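Local coordinates for endoglucanase (Komagataeibacter sucrofermentans, PDB 6VC5), which probably hydrolyses internal beta-1,4-glucosidic linkages in cellulose and related beta-glucans, as a family 8 glycoside hydrolase, at residues A[28-33]-A[74-79]; A[129-134]-A[205-210]; A[158-163]-A[230-235]; A[247-252]-A[283-288]. One frame throughout, in Å; residues are numbered along the deposited sequence.

Interaction 3 (158-163 with 230-235) lies nearest the middle, its centre about 11 Å from the centre of the chain, and joins helices of what family 8 membership indicates is an (alpha/alpha)6 barrel. It touches interaction 4: Ser231 CB packs on Thr283 CG2 at 3.8 Å, and helices 225-232 and 238-251 follow each other in the chain. Interaction 1 lies across the chain's centre from both, its nearest atoms about 10 Å from those of interaction 3; the Asp77 side chain is about 4 Å from a glycerol, probably from the crystallisation liquor. Interaction 2 is peripheral, about 11 Å from interaction 3 at the nearest atoms, and their segments alternate along the sequence.

Interaction 1. Residues A[28-33]-A[74-79]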
loop_
_atom_site.group_PDB
_atom_site.type_symbol
_atom_site.label_atom_id
_atom_site.label_comp_id
_atom_site.label_asym_id
_atom_site.label_seq_id
_atom_site.Cartn_x
_atom_site.Cartn_y
_atom_site.Cartn_z
ATOM N N SER A 28 0.123 -20.417 -2.736
ATOM C CA SER A 28 -0.364 -20.677 -4.086
ATOM C C SER A 28 -1.880 -20.796 -4.181
ATOM O O SER A 28 -2.403 -20.886 -5.299
ATOM C CB SER A 28 0.263 -21.972 -4.598
ATOM O OG SER A 28 -0.004 -23.040 -3.696
ATOM N N GLY A 29 -2.592 -20.815 -3.060
ATOM C CA GLY A 29 -4.026 -21.020 -3.128
ATOM C C GLY A 29 -4.861 -19.778 -2.902
ATOM O O GLY A 29 -6.014 -19.887 -2.473
ATOM N N GLU A 30 -4.308 -18.610 -3.173
ATOM C CA GLU A 30 -5.063 -17.372 -3.043
ATOM C C GLU A 30 -4.599 -16.252 -3.958
ATOM O O GLU A 30 -3.490 -16.193 -4.341
ATOM C CB GLU A 30 -5.169 -16.850 -1.603
ATOM C CG GLU A 30 -3.930 -16.655 -0.821
ATOM C CD GLU A 30 -4.179 -16.753 0.718
ATOM O OE1 GLU A 30 -4.318 -15.737 1.393
ATOM O OE2 GLU A 30 -4.237 -17.862 1.286
ATOM N N SER A 31 -5.529 -15.381 -4.264
ATOM C CA SER A 31 -5.227 -14.099 -4.888
ATOM C C SER A 31 -5.920 -13.031 -4.062
ATOM O O SER A 31 -6.972 -13.276 -3.470
ATOM C CB SER A 31 -5.723 -14.022 -6.334
ATOM O OG SER A 31 -4.887 -14.774 -7.211
ATOM N N HIS A 32 -5.313 -11.849 -3.991
ATOM C CA HIS A 32 -5.763 -10.769 -3.111
ATOM C C HIS A 32 -6.042 -9.524 -3.926
ATOM O O HIS A 32 -5.480 -9.354 -4.981
ATOM C CB HIS A 32 -4.682 -10.419 -2.075
ATOM C CG HIS A 32 -4.389 -11.514 -1.108
ATOM N ND1 HIS A 32 -3.126 -12.017 -0.927
ATOM C CD2 HIS A 32 -5.190 -12.205 -0.267
ATOM C CE1 HIS A 32 -3.162 -12.976 -0.018
ATOM N NE2 HIS A 32 -4.404 -13.111 0.396
ATOM N N SER A 33 -6.894 -8.645 -3.421
ATOM C CA SER A 33 -7.092 -7.373 -4.118
ATOM C C SER A 33 -5.797 -6.569 -4.175
ATOM O O SER A 33 -5.526 -5.896 -5.171
ATOM C CB SER A 33 -8.236 -6.555 -3.494
ATOM O OG SER A 33 -7.941 -6.170 -2.156
ATOM N N ARG A 74 -10.024 -11.191 -0.888
ATOM C CA ARG A 74 -9.366 -12.452 -1.200
ATOM C C ARG A 74 -10.251 -13.392 -2.007
ATOM O O ARG A 74 -11.464 -13.486 -1.783
ATOM C CB ARG A 74 -8.929 -13.160 0.093
ATOM C CG ARG A 74 -8.301 -14.523 -0.136
ATOM C CD ARG A 74 -7.638 -15.046 1.113
ATOM N NE ARG A 74 -8.615 -15.485 2.091
ATOM C CZ ARG A 74 -8.284 -16.042 3.250
ATOM N NH1 ARG A 74 -7.002 -16.222 3.544
ATOM N NH2 ARG A 74 -9.225 -16.417 4.105
ATOM N N TYR A 75 -9.613 -14.104 -2.933
ATOM C CA TYR A 75 -10.157 -15.281 -3.598
ATOM C C TYR A 75 -9.383 -16.482 -3.071
ATOM O O TYR A 75 -8.154 -16.537 -3.208
ATOM C CB TYR A 75 -9.953 -15.140 -5.109
ATOM C CG TYR A 75 -10.419 -16.303 -5.960
ATOM C CD1 TYR A 75 -11.581 -16.203 -6.718
ATOM C CD2 TYR A 75 -9.681 -17.483 -6.026
ATOM C CE1 TYR A 75 -12.003 -17.257 -7.510
ATOM C CE2 TYR A 75 -10.095 -18.539 -6.822
ATOM C CZ TYR A 75 -11.254 -18.413 -7.555
ATOM O OH TYR A 75 -11.666 -19.471 -8.336
ATOM N N LEU A 76 -10.099 -17.442 -2.483
ATOM C CA LEU A 76 -9.497 -18.604 -1.821
ATOM C C LEU A 76 -9.817 -19.853 -2.637
ATOM O O LEU A 76 -10.964 -20.320 -2.641
ATOM C CB LEU A 76 -10.031 -18.719 -0.391
ATOM C CG LEU A 76 -9.380 -19.646 0.641
ATOM C CD1 LEU A 76 -7.911 -19.324 0.792
ATOM C CD2 LEU A 76 -10.085 -19.496 1.982
ATOM N N ASP A 77 -8.808 -20.397 -3.323
ATOM C CA ASP A 77 -9.022 -21.573 -4.161
ATOM C C ASP A 77 -9.597 -22.719 -3.339
ATOM O O ASP A 77 -9.131 -23.008 -2.234
ATOM C CB ASP A 77 -7.709 -22.037 -4.793
ATOM C CG ASP A 77 -7.154 -21.044 -5.778
ATOM O OD1 ASP A 77 -7.128 -21.371 -6.984
ATOM O OD2 ASP A 77 -6.736 -19.948 -5.344
ATOM N N GLY A 78 -10.612 -23.379 -3.891
ATOM C CA GLY A 78 -11.197 -24.534 -3.249
ATOM C C GLY A 78 -12.203 -24.228 -2.166
ATOM O O GLY A 78 -12.897 -25.148 -1.712
ATOM N N HIS A 79 -12.306 -22.979 -1.724
ATOM C CA HIS A 79 -13.364 -22.617 -0.800
ATOM C C HIS A 79 -14.671 -22.498 -1.577
ATOM O O HIS A 79 -14.686 -22.129 -2.755
ATOM C CB HIS A 79 -13.024 -21.308 -0.090
ATOM C CG HIS A 79 -13.824 -21.078 1.150
ATOM N ND1 HIS A 79 -14.975 -20.320 1.160
ATOM C CD2 HIS A 79 -13.666 -21.546 2.411
ATOM C CE1 HIS A 79 -15.478 -20.307 2.383
ATOM N NE2 HIS A 79 -14.701 -21.039 3.162
HETATM O O HOH W 1 -6.677 -22.071 -1.040
#
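Glu30 and Arg74 start out from neighbouring strands with different torsions: Glu30 CG sits between its backbone N and carbonyl carbon (chi1 54°), while Arg74 CG is anti to the backbone N and its chain bends at chi3 (74°), which places NE. Glu30 OE1 lies at the guanidinium edge, near its plane, in a salt bridge with Arg74 NH1 whose hydrogen bond is long and weak at 3.5 Å. The carboxylate and guanidinium planes are 83° apart, which rules out a flat two-oxygen pairing. The same OE1 accepts through its anti lone pair from His32 NE2 at 2.8 Å; this bond is bent, and OE1 is tilted from the imidazole plane. His32 and Arg74 run side by side, with His32 NE2 3.8 Å from Arg74 CD. Leu76 CD2 covers one guanidinium face toward its rim. An alanine in place of Glu30 would probably leave His32 NE2 without this polar partner and Arg74 without this charge partner, though the imidazole would still meet the Trp73 ring.

These residues occupy one face of a two-stranded antiparallel sheet, 30-32 with 74-76. Ser31 and Tyr75 form its hydrogen-bonded pair, with Ser31 N to Tyr75 O at 3.1 Å and Tyr75 N to Ser31 O at 2.8 Å. Their side chains project to the other face, where Ser31 OG bonds to Ile22 O and Tyr75 meets Trp58 edge to face. Past the ladder, Asp77 N donates to Gly29 O at 3.0 Å, from above the carbonyl plane. A water donates to Gly29 O and Asp77 O. The Asp77 carboxylate forms a salt bridge with Arg21.

Interaction 2. Residues A[129-134]-A[205-210]; sequences KSVGPY and HTNAFS
Asn207 and Tyr134 lead the van der Waals contacts, their side chains crossing at about a right angle. Asn207 CG is anti to its backbone N (chi1 -153°), on a CB that points toward the hairpin. The amide plane is turned 35° from the phenol ring, and both of its heavy ends reach the same carbon: Tyr134 CE2 is 3.7 Å from Asn207 OD1 and 3.8 Å from Asn207 ND2. Pro133 meets the amide tip to tip, with Pro133 CD 3.7 Å from Asn207 ND2. Within its own segment Pro133 CG also lies over the centre of the Tyr134 ring, so proline, phenol and amide form one cluster.

Aromatic contact comes next. Phe209 and Tyr134 approach tip to tip, Phe209 CZ standing 3.8 Å from Tyr134 CE2 and 3.7 Å from Tyr134 OH. Tyr134 CE2 lies in the plane of the phenylalanine ring, at its edge. Ile184 of helix 172-187 touches both aromatic side chains.

Both partners come from tight turns. Val131 to Tyr134 is a type II' turn connecting strands 128-131 and 134-137, and a side chain on Gly132 would collide with Asn207 OD1. Across from it, Thr206 OG1 accepts from Ala208 N at 3.1 Å in an ST turn whose middle residue is Asn207. With all their mutual contacts non-bonded, the contact between the two segments rests on van der Waals fit.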
loop_
_atom_site.group_PDB
_atom_site.type_symbol
_atom_site.label_atom_id
_atom_site.label_comp_id
_atom_site.label_asym_id
_atom_site.label_seq_id
_atom_site.Cartn_x
_atom_site.Cartn_y
_atom_site.Cartn_z
ATOM N N LYS A 129 -14.270 8.321 8.023
ATOM C CA LYS A 129 -15.044 8.509 9.240
ATOM C C LYS A 129 -14.499 9.724 9.982
ATOM O O LYS A 129 -13.288 9.957 9.995
ATOM C CB LYS A 129 -14.932 7.261 10.122
ATOM C CG LYS A 129 -15.559 7.397 11.503
ATOM C CD LYS A 129 -17.007 6.946 11.505
ATOM C CE LYS A 129 -17.664 7.270 12.837
ATOM N NZ LYS A 129 -17.547 6.136 13.790
ATOM N N SER A 130 -15.397 10.508 10.580
ATOM C CA SER A 130 -14.976 11.604 11.452
ATOM C C SER A 130 -14.569 11.032 12.804
ATOM O O SER A 130 -15.357 10.327 13.445
ATOM C CB SER A 130 -16.108 12.615 11.624
ATOM O OG SER A 130 -16.481 13.160 10.368
ATOM N N VAL A 131 -13.335 11.322 13.222
ATOM C CA VAL A 131 -12.764 10.844 14.481
ATOM C C VAL A 131 -12.065 12.026 15.138
ATOM O O VAL A 131 -11.058 12.515 14.621
ATOM C CB VAL A 131 -11.769 9.698 14.256
ATOM C CG1 VAL A 131 -11.021 9.379 15.550
ATOM C CG2 VAL A 131 -12.492 8.474 13.722
ATOM N N GLY A 132 -12.582 12.480 16.274
ATOM C CA GLY A 132 -12.035 13.665 16.892
ATOM C C GLY A 132 -11.982 14.812 15.902
ATOM O O GLY A 132 -12.964 15.108 15.219
ATOM N N PRO A 133 -10.822 15.456 15.769
ATOM C CA PRO A 133 -10.684 16.553 14.801
ATOM C C PRO A 133 -10.309 16.114 13.393
ATOM O O PRO A 133 -9.987 16.976 12.571
ATOM C CB PRO A 133 -9.537 17.370 15.414
ATOM C CG PRO A 133 -8.641 16.304 16.017
ATOM C CD PRO A 133 -9.570 15.210 16.511
ATOM N N TYR A 134 -10.346 14.816 13.093
ATOM C CA TYR A 134 -9.849 14.271 11.841
ATOM C C TYR A 134 -10.967 13.654 11.015
ATOM O O TYR A 134 -12.025 13.277 11.526
ATOM C CB TYR A 134 -8.844 13.141 12.102
ATOM C CG TYR A 134 -7.753 13.456 13.081
ATOM C CD1 TYR A 134 -6.802 14.425 12.804
ATOM C CD2 TYR A 134 -7.666 12.769 14.290
ATOM C CE1 TYR A 134 -5.792 14.706 13.707
ATOM C CE2 TYR A 134 -6.665 13.048 15.199
ATOM C CZ TYR A 134 -5.731 14.013 14.901
ATOM O OH TYR A 134 -4.727 14.294 15.805
ATOM N N HIS A 205 -13.584 8.230 22.297
ATOM C CA HIS A 205 -14.104 9.052 23.385
ATOM C C HIS A 205 -13.096 10.052 23.934
ATOM O O HIS A 205 -13.502 10.976 24.643
ATOM C CB HIS A 205 -14.572 8.160 24.538
ATOM C CG HIS A 205 -15.570 7.122 24.125
ATOM N ND1 HIS A 205 -16.742 7.438 23.474
ATOM C CD2 HIS A 205 -15.558 5.775 24.250
ATOM C CE1 HIS A 205 -17.415 6.328 23.223
ATOM N NE2 HIS A 205 -16.719 5.306 23.686
ATOM N N THR A 206 -11.802 9.888 23.664
ATOM C CA THR A 206 -10.780 10.794 24.197
ATOM C C THR A 206 -9.824 11.337 23.144
ATOM O O THR A 206 -9.119 12.315 23.430
ATOM C CB THR A 206 -9.912 10.088 25.244
ATOM O OG1 THR A 206 -9.156 9.047 24.609
ATOM C CG2 THR A 206 -10.763 9.490 26.377
ATOM N N ASN A 207 -9.735 10.719 21.969
ATOM C CA ASN A 207 -8.744 11.034 20.936
ATOM C C ASN A 207 -7.327 10.602 21.296
ATOM O O ASN A 207 -6.374 11.026 20.633
ATOM C CB ASN A 207 -8.766 12.501 20.486
ATOM C CG ASN A 207 -8.267 12.680 19.069
ATOM O OD1 ASN A 207 -8.728 12.000 18.145
ATOM N ND2 ASN A 207 -7.317 13.589 18.886
ATOM N N ALA A 208 -7.150 9.781 22.331
ATOM C CA ALA A 208 -5.823 9.281 22.664
ATOM C C ALA A 208 -5.372 8.240 21.645
ATOM O O ALA A 208 -6.165 7.408 21.194
ATOM C CB ALA A 208 -5.827 8.648 24.054
ATOM N N PHE A 209 -4.080 8.282 21.306
ATOM C CA PHE A 209 -3.455 7.393 20.326
ATOM C C PHE A 209 -2.695 6.279 21.032
ATOM O O PHE A 209 -2.008 6.514 22.036
ATOM C CB PHE A 209 -2.417 8.158 19.497
ATOM C CG PHE A 209 -2.978 9.025 18.397
ATOM C CD1 PHE A 209 -4.107 9.829 18.584
ATOM C CD2 PHE A 209 -2.333 9.074 17.176
ATOM C CE1 PHE A 209 -4.583 10.646 17.549
ATOM C CE2 PHE A 209 -2.808 9.885 16.146
ATOM C CZ PHE A 209 -3.939 10.674 16.339
ATOM N N SER A 210 -2.764 5.073 20.468
ATOM C CA SER A 210 -2.033 3.942 21.020
ATOM C C SER A 210 -1.733 2.932 19.915
ATOM O O SER A 210 -2.260 3.010 18.805
ATOM C CB SER A 210 -2.812 3.289 22.173
ATOM O OG SER A 210 -4.093 2.876 21.738
#

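Interaction 3. Residues A[158-163]-A[230-235]; sequences VMPSLM and LSWAHM
Pro160 and Ala233 bring the backbones closest, their CA atoms 5.5 Å apart, where the first turn of helix 159-169 meets the C-terminal end of helix 225-232. That end closes in a Schellman motif, with His234 at positive phi and Met235 N bonded to Leu230 O at 2.8 Å, and this turn brings Met235 round to face the first helix.

Pro160 makes a CH-pi contact with Trp232: Pro160 CG stands 3.4 Å from the centroid of the five-membered ring, only 12° off its normal. Trp232 CG is anti to the backbone N, and chi2 of -9° turns the indole face to Pro160, while Leu308 and Ile311 of helix 300-313 also pack on Trp232. An alanine in place of Trp232 would probably open a gap beside Pro160 CG, whose CH-pi partner would be gone.

Ala233 fits between two methionines. Its CB is 3.7 Å from Met159 CB and 3.6 Å from Met163 CE, the latter chain bending at chi3 (-68°) to place its methyl on the alanine. Met235, extended beyond CG, crosses Met159 at about a right angle with Met235 SD 3.8 Å from Met159 SD. It slides past Met163 in the opposite direction, Met235 CE lying 3.9 Å from Met163 SD. The contact thus joins the start of helix 159-169 to the end of helix 225-232, consistent with the (alpha/alpha)6 barrel of family 8.

All of these cross-segment contacts are apolar, so the junction depends on shape complementarity, with the near-perpendicular CH-pi contact adding a directional element.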
loop_
_atom_site.group_PDB
_atom_site.type_symbol
_atom_site.label_atom_id
_atom_site.label_comp_id
_atom_site.label_asym_id
_atom_site.label_seq_id
_atom_site.Cartn_x
_atom_site.Cartn_y
_atom_site.Cartn_z
ATOM N N VAL A 158 -2.204 5.170 0.761
ATOM C CA VAL A 158 -1.433 5.086 -0.474
ATOM C C VAL A 158 -1.419 6.493 -1.055
ATOM O O VAL A 158 -2.252 6.848 -1.899
ATOM C CB VAL A 158 -2.044 4.035 -1.419
ATOM C CG1 VAL A 158 -1.242 3.922 -2.723
ATOM C CG2 VAL A 158 -2.131 2.668 -0.724
ATOM N N MET A 159 -0.486 7.311 -0.577
ATOM C CA MET A 159 -0.570 8.745 -0.838
ATOM C C MET A 159 -0.618 9.119 -2.319
ATOM O O MET A 159 -1.414 10.005 -2.665
ATOM C CB MET A 159 0.505 9.503 -0.042
ATOM C CG MET A 159 0.268 9.519 1.482
ATOM S SD MET A 159 -1.240 10.398 2.012
ATOM C CE MET A 159 -0.883 10.704 3.767
ATOM N N PRO A 160 0.149 8.507 -3.229
ATOM C CA PRO A 160 0.002 8.865 -4.657
ATOM C C PRO A 160 -1.375 8.559 -5.217
ATOM O O PRO A 160 -1.796 9.186 -6.204
ATOM C CB PRO A 160 1.063 8.002 -5.347
ATOM C CG PRO A 160 2.083 7.742 -4.263
ATOM C CD PRO A 160 1.307 7.617 -2.996
ATOM N N SER A 161 -2.087 7.597 -4.628
ATOM C CA SER A 161 -3.444 7.321 -5.075
ATOM C C SER A 161 -4.428 8.372 -4.576
ATOM O O SER A 161 -5.344 8.763 -5.312
ATOM C CB SER A 161 -3.876 5.931 -4.613
ATOM O OG SER A 161 -5.100 5.606 -5.228
ATOM N N LEU A 162 -4.267 8.824 -3.325
ATOM C CA LEU A 162 -5.097 9.919 -2.825
ATOM C C LEU A 162 -4.873 11.189 -3.632
ATOM O O LEU A 162 -5.824 11.928 -3.910
ATOM C CB LEU A 162 -4.826 10.152 -1.333
ATOM C CG LEU A 162 -5.067 8.960 -0.404
ATOM C CD1 LEU A 162 -4.836 9.380 1.045
ATOM C CD2 LEU A 162 -6.459 8.407 -0.586
ATOM N N MET A 163 -3.622 11.463 -4.021
ATOM C CA MET A 163 -3.334 12.631 -4.847
ATOM C C MET A 163 -4.003 12.502 -6.210
ATOM O O MET A 163 -4.519 13.483 -6.762
ATOM C CB MET A 163 -1.819 12.764 -5.037
ATOM C CG MET A 163 -0.970 12.817 -3.760
ATOM S SD MET A 163 0.667 13.541 -4.037
ATOM C CE MET A 163 1.495 12.352 -5.055
ATOM N N LEU A 230 5.160 8.333 1.675
ATOM C CA LEU A 230 5.385 9.742 1.998
ATOM C C LEU A 230 6.464 10.340 1.108
ATOM O O LEU A 230 6.312 11.462 0.606
ATOM C CB LEU A 230 5.783 9.890 3.463
ATOM C CG LEU A 230 4.692 9.604 4.491
ATOM C CD1 LEU A 230 5.274 9.731 5.904
ATOM C CD2 LEU A 230 3.514 10.538 4.296
ATOM N N SER A 231 7.559 9.608 0.894
ATOM C CA SER A 231 8.610 10.102 0.005
ATOM C C SER A 231 8.091 10.245 -1.423
ATOM O O SER A 231 8.298 11.277 -2.075
ATOM C CB SER A 231 9.809 9.159 0.046
ATOM O OG SER A 231 10.859 9.679 -0.751
ATOM N N TRP A 232 7.398 9.218 -1.913
ATOM C CA TRP A 232 6.891 9.206 -3.283
ATOM C C TRP A 232 5.967 10.394 -3.540
ATOM O O TRP A 232 6.047 11.042 -4.592
ATOM C CB TRP A 232 6.158 7.876 -3.448
ATOM C CG TRP A 232 5.576 7.496 -4.771
ATOM C CD1 TRP A 232 5.454 8.259 -5.899
ATOM C CD2 TRP A 232 5.009 6.225 -5.079
ATOM N NE1 TRP A 232 4.843 7.521 -6.901
ATOM C CE2 TRP A 232 4.560 6.270 -6.413
ATOM C CE3 TRP A 232 4.848 5.041 -4.351
ATOM C CZ2 TRP A 232 3.948 5.178 -7.030
ATOM C CZ3 TRP A 232 4.241 3.961 -4.959
ATOM C CH2 TRP A 232 3.804 4.035 -6.291
ATOM N N ALA A 233 5.120 10.727 -2.570
ATOM C CA ALA A 233 4.180 11.837 -2.684
ATOM C C ALA A 233 4.774 13.193 -2.304
ATOM O O ALA A 233 4.032 14.184 -2.286
ATOM C CB ALA A 233 2.947 11.563 -1.821
ATOM N N HIS A 234 6.070 13.267 -1.990
ATOM C CA HIS A 234 6.732 14.522 -1.602
ATOM C C HIS A 234 6.134 15.113 -0.326
ATOM O O HIS A 234 6.046 16.333 -0.161
ATOM C CB HIS A 234 6.754 15.533 -2.753
ATOM C CG HIS A 234 7.254 14.959 -4.042
ATOM N ND1 HIS A 234 8.562 14.564 -4.222
ATOM C CD2 HIS A 234 6.618 14.697 -5.207
ATOM C CE1 HIS A 234 8.714 14.095 -5.448
ATOM N NE2 HIS A 234 7.548 14.164 -6.067
ATOM N N MET A 235 5.737 14.232 0.592
ATOM C CA MET A 235 5.130 14.623 1.855
ATOM C C MET A 235 5.998 14.292 3.058
ATOM O O MET A 235 5.560 14.518 4.193
ATOM C CB MET A 235 3.765 13.939 2.046
ATOM C CG MET A 235 2.665 14.352 1.064
ATOM S SD MET A 235 1.190 13.273 1.210
ATOM C CE MET A 235 0.194 13.876 -0.143
#

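Interaction 4. Residues A[247-252]-A[283-288]; sequences FWNHYG and TGLASA
Trp248 meets Thr283 O at the edge of its indole, in the ring plane, with Thr283 O 2.9 Å from Trp248 NE1. The same N-H also points toward Thr283 OG1, at 3.0 Å from Trp248 NE1; this oxygen sits off the plane, near CE2 and CZ2. Both bonds are weak, with N-H...acceptor angles below 130°, as expected when one hydrogen is shared between two acceptors. Thr283 OG1 is further bonded to Val279 O in helix 274-282. Gly284 C and Leu285 N approach the indole obliquely. The second flat group, the Asn249 amide, uses both of its ends. Its OD1 accepts from Ala286 N at 3.2 Å, in the carbonyl plane and on a lone pair, whereas Asn249 ND2 donates to Gly284 O at 3.2 Å from a position tilted out of that carbonyl's plane.

The amide thus spans the backbone on both sides of Leu285, engaging a C=O and an N-H two residues apart much as a residue of a parallel strand would. In the fold this ties the last turn of helix 238-251 to the loop that follows helix 274-282. Gly252, at positive phi, terminates the first of these helices, its N bonded to Trp248 O at 2.8 Å.

Leu285 CD1 touches both Trp248 CB, at 3.8 Å, and Asn249 OD1, at 3.4 Å. Leu285 CG is anti to the backbone N (chi1 173°), and chi2 (69°) turns CD1 to these two atoms. Leu277 and Ala280 of helix 274-282 also touch Leu285, while Ala286 CB lies 3.5 Å from Asn249 OD1.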
loop_
_atom_site.group_PDB
_atom_site.type_symbol
_atom_site.label_atom_id
_atom_site.label_comp_id
_atom_site.label_asym_id
_atom_site.label_seq_id
_atom_site.Cartn_x
_atom_site.Cartn_y
_atom_site.Cartn_z
ATOM N N PHE A 247 17.271 5.628 12.056
ATOM C CA PHE A 247 16.912 4.227 12.227
ATOM C C PHE A 247 17.650 3.334 11.226
ATOM O O PHE A 247 18.304 2.358 11.617
ATOM C CB PHE A 247 15.390 4.086 12.098
ATOM C CG PHE A 247 14.901 2.671 12.141
ATOM C CD1 PHE A 247 14.994 1.928 13.309
ATOM C CD2 PHE A 247 14.332 2.090 11.022
ATOM C CE1 PHE A 247 14.544 0.625 13.356
ATOM C CE2 PHE A 247 13.882 0.782 11.060
ATOM C CZ PHE A 247 13.985 0.052 12.225
ATOM N N TRP A 248 17.566 3.649 9.926
ATOM C CA TRP A 248 18.225 2.792 8.946
ATOM C C TRP A 248 19.720 2.706 9.213
ATOM O O TRP A 248 20.320 1.631 9.103
ATOM C CB TRP A 248 18.058 3.316 7.523
ATOM C CG TRP A 248 16.700 3.711 7.048
ATOM C CD1 TRP A 248 16.388 4.879 6.408
ATOM C CD2 TRP A 248 15.500 2.927 7.060
ATOM N NE1 TRP A 248 15.065 4.887 6.062
ATOM C CE2 TRP A 248 14.494 3.704 6.445
ATOM C CE3 TRP A 248 15.170 1.658 7.547
ATOM C CZ2 TRP A 248 13.176 3.257 6.306
ATOM C CZ3 TRP A 248 13.857 1.210 7.404
ATOM C CH2 TRP A 248 12.881 2.011 6.793
ATOM N N ASN A 249 20.348 3.840 9.511
ATOM C CA ASN A 249 21.797 3.874 9.642
ATOM C C ASN A 249 22.299 3.252 10.940
ATOM O O ASN A 249 23.462 2.829 10.994
ATOM C CB ASN A 249 22.284 5.309 9.466
ATOM C CG ASN A 249 22.212 5.754 8.021
ATOM O OD1 ASN A 249 22.792 5.120 7.144
ATOM N ND2 ASN A 249 21.486 6.837 7.762
ATOM N N HIS A 250 21.454 3.157 11.969
ATOM C CA HIS A 250 21.854 2.447 13.181
ATOM C C HIS A 250 22.087 0.971 12.908
ATOM O O HIS A 250 23.018 0.366 13.460
ATOM C CB HIS A 250 20.791 2.575 14.271
ATOM C CG HIS A 250 21.163 1.875 15.543
ATOM N ND1 HIS A 250 22.074 2.389 16.441
ATOM C CD2 HIS A 250 20.736 0.701 16.069
ATOM C CE1 HIS A 250 22.196 1.560 17.464
ATOM N NE2 HIS A 250 21.398 0.527 17.262
ATOM N N TYR A 251 21.233 0.366 12.081
ATOM C CA TYR A 251 21.343 -1.056 11.791
ATOM C C TYR A 251 22.214 -1.339 10.579
ATOM O O TYR A 251 22.933 -2.348 10.564
ATOM C CB TYR A 251 19.946 -1.672 11.638
ATOM C CG TYR A 251 19.272 -1.825 12.985
ATOM C CD1 TYR A 251 19.732 -2.769 13.895
ATOM C CD2 TYR A 251 18.206 -1.009 13.356
ATOM C CE1 TYR A 251 19.146 -2.914 15.131
ATOM C CE2 TYR A 251 17.610 -1.148 14.600
ATOM C CZ TYR A 251 18.088 -2.105 15.479
ATOM O OH TYR A 251 17.508 -2.255 16.716
ATOM N N GLY A 252 22.189 -0.465 9.582
ATOM C CA GLY A 252 23.017 -0.639 8.408
ATOM C C GLY A 252 22.362 -1.494 7.332
ATOM O O GLY A 252 21.465 -2.299 7.586
ATOM N N THR A 283 14.866 6.673 1.435
ATOM C CA THR A 283 14.473 7.470 2.596
ATOM C C THR A 283 15.606 7.595 3.615
ATOM O O THR A 283 15.386 7.519 4.827
ATOM C CB THR A 283 13.209 6.914 3.252
ATOM O OG1 THR A 283 13.416 5.547 3.618
ATOM C CG2 THR A 283 12.007 7.006 2.308
ATOM N N GLY A 284 16.835 7.799 3.147
ATOM C CA GLY A 284 17.915 8.247 4.012
ATOM C C GLY A 284 19.020 7.256 4.315
ATOM O O GLY A 284 19.972 7.623 5.020
ATOM N N LEU A 285 18.970 6.048 3.791
ATOM C CA LEU A 285 20.041 5.127 4.105
ATOM C C LEU A 285 21.283 5.463 3.308
ATOM O O LEU A 285 21.197 5.769 2.142
ATOM C CB LEU A 285 19.623 3.683 3.882
ATOM C CG LEU A 285 20.768 2.683 4.045
ATOM C CD1 LEU A 285 21.223 2.590 5.483
ATOM C CD2 LEU A 285 20.373 1.310 3.533
ATOM N N ALA A 286 22.430 5.379 3.973
ATOM C CA ALA A 286 23.733 5.675 3.387
ATOM C C ALA A 286 24.408 4.368 3.006
ATOM O O ALA A 286 24.595 3.506 3.844
ATOM C CB ALA A 286 24.579 6.401 4.412
ATOM N N SER A 287 24.794 4.201 1.750
ATOM C CA SER A 287 24.495 5.117 0.667
ATOM C C SER A 287 23.548 4.377 -0.254
ATOM O O SER A 287 23.766 3.214 -0.571
ATOM C CB SER A 287 25.774 5.504 -0.084
ATOM O OG SER A 287 26.408 4.386 -0.694
ATOM N N ALA A 288 22.483 5.048 -0.664
ATOM C CA ALA A 288 21.453 4.426 -1.484
ATOM C C ALA A 288 22.034 3.577 -2.615
ATOM O O ALA A 288 22.854 4.043 -3.405
ATOM C CB ALA A 288 20.514 5.484 -2.026
#